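Local coordinates for protein malyl-CoA lyase/beta-methylmalyl-CoA lyase (Methylobacterium extorquens, PDB 5UGR) that belongs to the HpcH/HpaI aldolase/citrate lyase family and folds as a TIM barrel that carries a magnesium site, at residues Gly108-Val113 with Val148-Thr153; Ile133-Leu138 with Ser155-Ala160. All coordinates share one frame; numbering follows the deposited sequence. Where two conformers were deposited one is given.

Overall arrangement
The two contacts sit on neighbouring layers of one TIM barrel, their centres about 11 Å apart. Contact 2 joins strands 134-139 and 158-163, adjacent in the parallel barrel; contact 1 joins the start of helix 110-127, which precedes strand 134-139, to helix 148-151, which precedes strand 158-163. Their segments therefore alternate along the chain. They touch directly: Val113 CG1 lies 3.8 Å from Phe135 CD2, and Leu158 CD2 lies 3.3 Å from Ile151 O. Asp45, Glu140 and Asp167 bind the magnesium ion; the side chain of Glu136 in contact 2 is about 11 Å from a bound magnesium, and Gly108 in contact 1 about 12 Å.

Contact 1. Residues Gly108-Val113 with Val148-Thr153; sequences GVPADV and VEAIAT
Ile151 meets Pro110 with CG1 anti to its own carbonyl carbon (chi1 -68°) and CD1 roughly anti to CA (chi2 162°), which lays the branch against the backbone of Gly108-Pro110. This joins two helices of the TIM-barrel outer layer, the start of helix 110-127 and the short helix 148-151. Ile151 CG1 rests 3.8 Å from Val109 C, and Ile151 CD1 reaches 3.7 Å from Gly108 O. The Pro110 ring crosses the isoleucine side chain at about a right angle, its CD 4.1 Å from Ile151 CG1, while Pro110 CG abuts Ala150 CB at 3.8 Å. Val113, one turn further on, points toward the other helix but touches it loosely, and it also packs on Val137 of strand 134-139. No hydrogen bond crosses between the segments; the contact is apolar. The turn into helix 110-127 is held from within by Asp112, whose carboxylate also bonds Ser2 and Phe3 of a second subunit and Tyr114 of a third. Asp112 OD2 grips two backbone N-H groups: Gly108 N nearly head-on at 2.9 Å, and Val109 N, at 3.2 Å, from above the carboxylate plane.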
# COMPACT_ATOMS: atom_id res chain seq x y z
N GLY A 108 -7.08 10.62 -13.30
CA GLY A 108 -5.92 10.85 -12.42
C GLY A 108 -5.63 9.72 -11.48
O GLY A 108 -4.48 9.44 -11.20
N VAL A 109 -6.67 9.09 -10.95
CA VAL A 109 -6.55 8.03 -9.94
C VAL A 109 -7.63 6.96 -10.20
O VAL A 109 -8.66 7.23 -10.84
CB VAL A 109 -6.69 8.57 -8.50
CG1 VAL A 109 -5.60 9.56 -8.18
CG2 VAL A 109 -8.05 9.21 -8.24
N PRO A 110 -7.43 5.74 -9.71
CA PRO A 110 -8.41 4.67 -9.93
C PRO A 110 -9.84 5.01 -9.48
O PRO A 110 -10.82 4.61 -10.13
CB PRO A 110 -7.84 3.48 -9.20
CG PRO A 110 -6.53 3.81 -8.79
CD PRO A 110 -6.21 5.24 -9.06
N ALA A 111 -9.96 5.78 -8.40
CA ALA A 111 -11.29 6.10 -7.86
C ALA A 111 -12.09 6.97 -8.84
O ALA A 111 -13.34 6.98 -8.78
CB ALA A 111 -11.20 6.78 -6.50
N ASP A 112 -11.41 7.69 -9.76
CA ASP A 112 -12.14 8.43 -10.80
C ASP A 112 -12.97 7.44 -11.62
O ASP A 112 -14.15 7.69 -11.98
CB ASP A 112 -11.17 9.18 -11.74
CG ASP A 112 -10.50 10.42 -11.10
OD1 ASP A 112 -11.16 11.08 -10.28
OD2 ASP A 112 -9.35 10.66 -11.55
N VAL A 113 -12.36 6.33 -11.97
CA VAL A 113 -13.03 5.30 -12.79
C VAL A 113 -14.14 4.61 -11.99
O VAL A 113 -15.24 4.39 -12.51
CB VAL A 113 -12.03 4.32 -13.37
CG1 VAL A 113 -12.73 3.33 -14.32
CG2 VAL A 113 -10.93 5.02 -14.12
N VAL A 148 -0.75 5.43 -13.69
CA VAL A 148 -1.35 4.68 -14.80
C VAL A 148 -1.50 3.20 -14.52
O VAL A 148 -2.49 2.58 -14.94
CB VAL A 148 -0.59 4.96 -16.11
CG1 VAL A 148 0.84 4.46 -16.12
CG2 VAL A 148 -1.38 4.49 -17.33
N GLU A 149 -0.56 2.61 -13.78
CA GLU A 149 -0.62 1.20 -13.50
C GLU A 149 -1.81 0.87 -12.60
O GLU A 149 -2.51 -0.12 -12.81
CB GLU A 149 0.68 0.71 -12.86
CG GLU A 149 1.91 0.91 -13.72
CD GLU A 149 2.58 2.29 -13.62
OE1 GLU A 149 2.16 3.26 -12.80
OE2 GLU A 149 3.56 2.37 -14.42
N ALA A 150 -2.04 1.71 -11.59
CA ALA A 150 -3.21 1.58 -10.74
C ALA A 150 -4.52 1.83 -11.46
O ALA A 150 -5.52 1.11 -11.23
CB ALA A 150 -3.08 2.50 -9.50
N ILE A 151 -4.51 2.79 -12.35
CA ILE A 151 -5.75 3.04 -13.13
C ILE A 151 -6.10 1.83 -13.97
O ILE A 151 -7.27 1.52 -14.19
CB ILE A 151 -5.57 4.33 -13.99
CG1 ILE A 151 -5.50 5.58 -13.09
CG2 ILE A 151 -6.68 4.47 -15.02
CD1 ILE A 151 -4.91 6.81 -13.76
N ALA A 152 -5.08 1.10 -14.45
CA ALA A 152 -5.35 -0.01 -15.35
C ALA A 152 -6.18 -1.15 -14.74
O ALA A 152 -6.76 -1.92 -15.50
CB ALA A 152 -4.02 -0.60 -15.85
N THR A 153 -6.22 -1.26 -13.42
CA THR A 153 -6.97 -2.26 -12.71
C THR A 153 -8.21 -1.73 -11.98
O THR A 153 -8.72 -2.36 -11.05
CB THR A 153 -6.11 -3.12 -11.79
OG1 THR A 153 -5.55 -2.30 -10.77
CG2 THR A 153 -5.01 -3.87 -12.57

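Contact 2. Residues Ile133-Leu138 with Ser155-Ala160; sequences IGFEVL and SKRLEA
Arg157 runs past the Ile133 carbonyl and across one face of the Phe135 ring, its chain extended from CG to NE. Arg157 CB lies 3.9 Å from Phe135 CD2, and CG then passes close to Ile133 O. Arg157 CD sits over one face of the Phe135 ring, offset toward the rim, in a CH-pi contact 3.8 Å from the centroid. The guanidinium plane is turned 34° from the ring. At the tip, Arg157 NH1 gives a 2.8 Å bond to an in-plane lone pair of Ile133 O, which lies within 4° of the guanidinium plane; NE and NH2 carry salt bridges to Asp117 and Glu124 of helix 110-127. These partners pin the rotation of the buried group. Behind it, Arg157 N bonds Ser155 OG in an ST turn, and that hydroxyl also bonds Asp117.

The backbones pair in parallel: Phe135 N to Arg157 O, Glu159 N to Phe135 O at 2.8 Å, and Val137 N to Ala160 O. Ala160 N, buried here, has no partner in the model. Leu158 CD1 packs 3.7 Å from Val137 CG1, the two side chains crossing at about a right angle. Glu136 CG lies 3.9 Å from Ala160 CB on the same face of the sheet, while the Glu136 carboxylate bonds Ser162. Adjacent parallel strands joined through helices 142-146 and 148-151 form a beta-alpha-beta crossover, the repeating unit of a TIM barrel.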
# COMPACT_ATOMS: atom_id res chain seq x y z
N ILE A 133 -22.00 -1.35 -20.81
CA ILE A 133 -21.07 -0.34 -21.37
C ILE A 133 -19.63 -0.65 -20.92
O ILE A 133 -19.38 -1.03 -19.77
CB ILE A 133 -21.51 1.06 -20.91
CG1 ILE A 133 -22.69 1.53 -21.78
CG2 ILE A 133 -20.37 2.08 -20.85
CD1 ILE A 133 -23.42 2.73 -21.16
N GLY A 134 -18.69 -0.44 -21.84
CA GLY A 134 -17.26 -0.52 -21.51
C GLY A 134 -16.69 0.87 -21.33
O GLY A 134 -17.23 1.83 -21.84
N PHE A 135 -15.51 0.93 -20.72
CA PHE A 135 -14.81 2.18 -20.51
C PHE A 135 -13.49 2.24 -21.29
O PHE A 135 -12.70 1.24 -21.37
CB PHE A 135 -14.49 2.43 -19.05
CG PHE A 135 -15.67 2.65 -18.12
CD1 PHE A 135 -16.92 3.07 -18.57
CD2 PHE A 135 -15.49 2.55 -16.77
CE1 PHE A 135 -17.93 3.35 -17.68
CE2 PHE A 135 -16.51 2.85 -15.88
CZ PHE A 135 -17.76 3.24 -16.35
N GLU A 136 -13.19 3.43 -21.76
CA GLU A 136 -11.85 3.80 -22.21
C GLU A 136 -11.46 4.99 -21.32
O GLU A 136 -12.28 5.83 -20.98
CB GLU A 136 -11.84 4.24 -23.68
CG GLU A 136 -10.49 4.68 -24.23
CD GLU A 136 -10.62 5.04 -25.75
OE1 GLU A 136 -11.16 4.17 -26.50
OE2 GLU A 136 -10.20 6.19 -26.12
N VAL A 137 -10.18 5.04 -20.92
CA VAL A 137 -9.67 6.17 -20.15
C VAL A 137 -8.64 6.93 -20.94
O VAL A 137 -7.81 6.35 -21.62
CB VAL A 137 -9.12 5.73 -18.79
CG1 VAL A 137 -10.20 5.20 -17.88
CG2 VAL A 137 -7.98 4.86 -18.93
N LEU A 138 -8.70 8.24 -20.82
CA LEU A 138 -7.66 9.11 -21.35
C LEU A 138 -6.60 9.37 -20.30
O LEU A 138 -6.93 9.85 -19.17
CB LEU A 138 -8.28 10.43 -21.81
CG LEU A 138 -8.42 10.60 -23.30
CD1 LEU A 138 -9.54 11.55 -23.66
CD2 LEU A 138 -7.12 11.02 -23.93
N SER A 155 -11.46 -1.05 -12.97
CA SER A 155 -12.86 -1.42 -13.25
C SER A 155 -12.90 -2.61 -14.18
O SER A 155 -12.17 -2.65 -15.16
CB SER A 155 -13.60 -0.28 -13.92
OG SER A 155 -14.91 -0.65 -14.35
N LYS A 156 -13.86 -3.50 -13.93
CA LYS A 156 -14.10 -4.62 -14.85
C LYS A 156 -14.60 -4.16 -16.22
O LYS A 156 -14.50 -4.91 -17.21
CB LYS A 156 -15.10 -5.59 -14.22
CG LYS A 156 -14.48 -6.40 -13.08
CD LYS A 156 -15.45 -7.48 -12.55
CE LYS A 156 -16.68 -6.94 -11.83
NZ LYS A 156 -16.36 -6.12 -10.59
N ARG A 157 -15.11 -2.91 -16.28
CA ARG A 157 -15.49 -2.32 -17.56
C ARG A 157 -14.38 -1.81 -18.38
O ARG A 157 -14.57 -1.52 -19.56
CB ARG A 157 -16.49 -1.18 -17.38
CG ARG A 157 -17.77 -1.50 -16.65
CD ARG A 157 -18.65 -0.27 -16.53
NE ARG A 157 -19.86 -0.50 -15.78
CZ ARG A 157 -21.03 -0.90 -16.29
NH1 ARG A 157 -21.19 -1.08 -17.59
NH2 ARG A 157 -22.04 -1.09 -15.45
N LEU A 158 -13.19 -1.60 -17.77
CA LEU A 158 -12.12 -0.94 -18.48
C LEU A 158 -11.56 -1.83 -19.58
O LEU A 158 -11.23 -3.00 -19.35
CB LEU A 158 -11.01 -0.53 -17.50
CG LEU A 158 -9.90 0.36 -18.06
CD1 LEU A 158 -10.47 1.64 -18.64
CD2 LEU A 158 -8.92 0.70 -16.92
N GLU A 159 -11.49 -1.27 -20.78
CA GLU A 159 -11.01 -1.94 -21.97
C GLU A 159 -9.78 -1.36 -22.65
O GLU A 159 -9.10 -2.10 -23.38
CB GLU A 159 -12.09 -2.00 -23.06
CG GLU A 159 -13.39 -2.61 -22.63
CD GLU A 159 -14.41 -2.69 -23.77
OE1 GLU A 159 -15.63 -2.80 -23.44
OE2 GLU A 159 -13.98 -2.64 -24.96
N ALA A 160 -9.48 -0.08 -22.44
CA ALA A 160 -8.53 0.63 -23.31
C ALA A 160 -8.08 1.91 -22.63
O ALA A 160 -8.82 2.48 -21.82
CB ALA A 160 -9.21 0.97 -24.63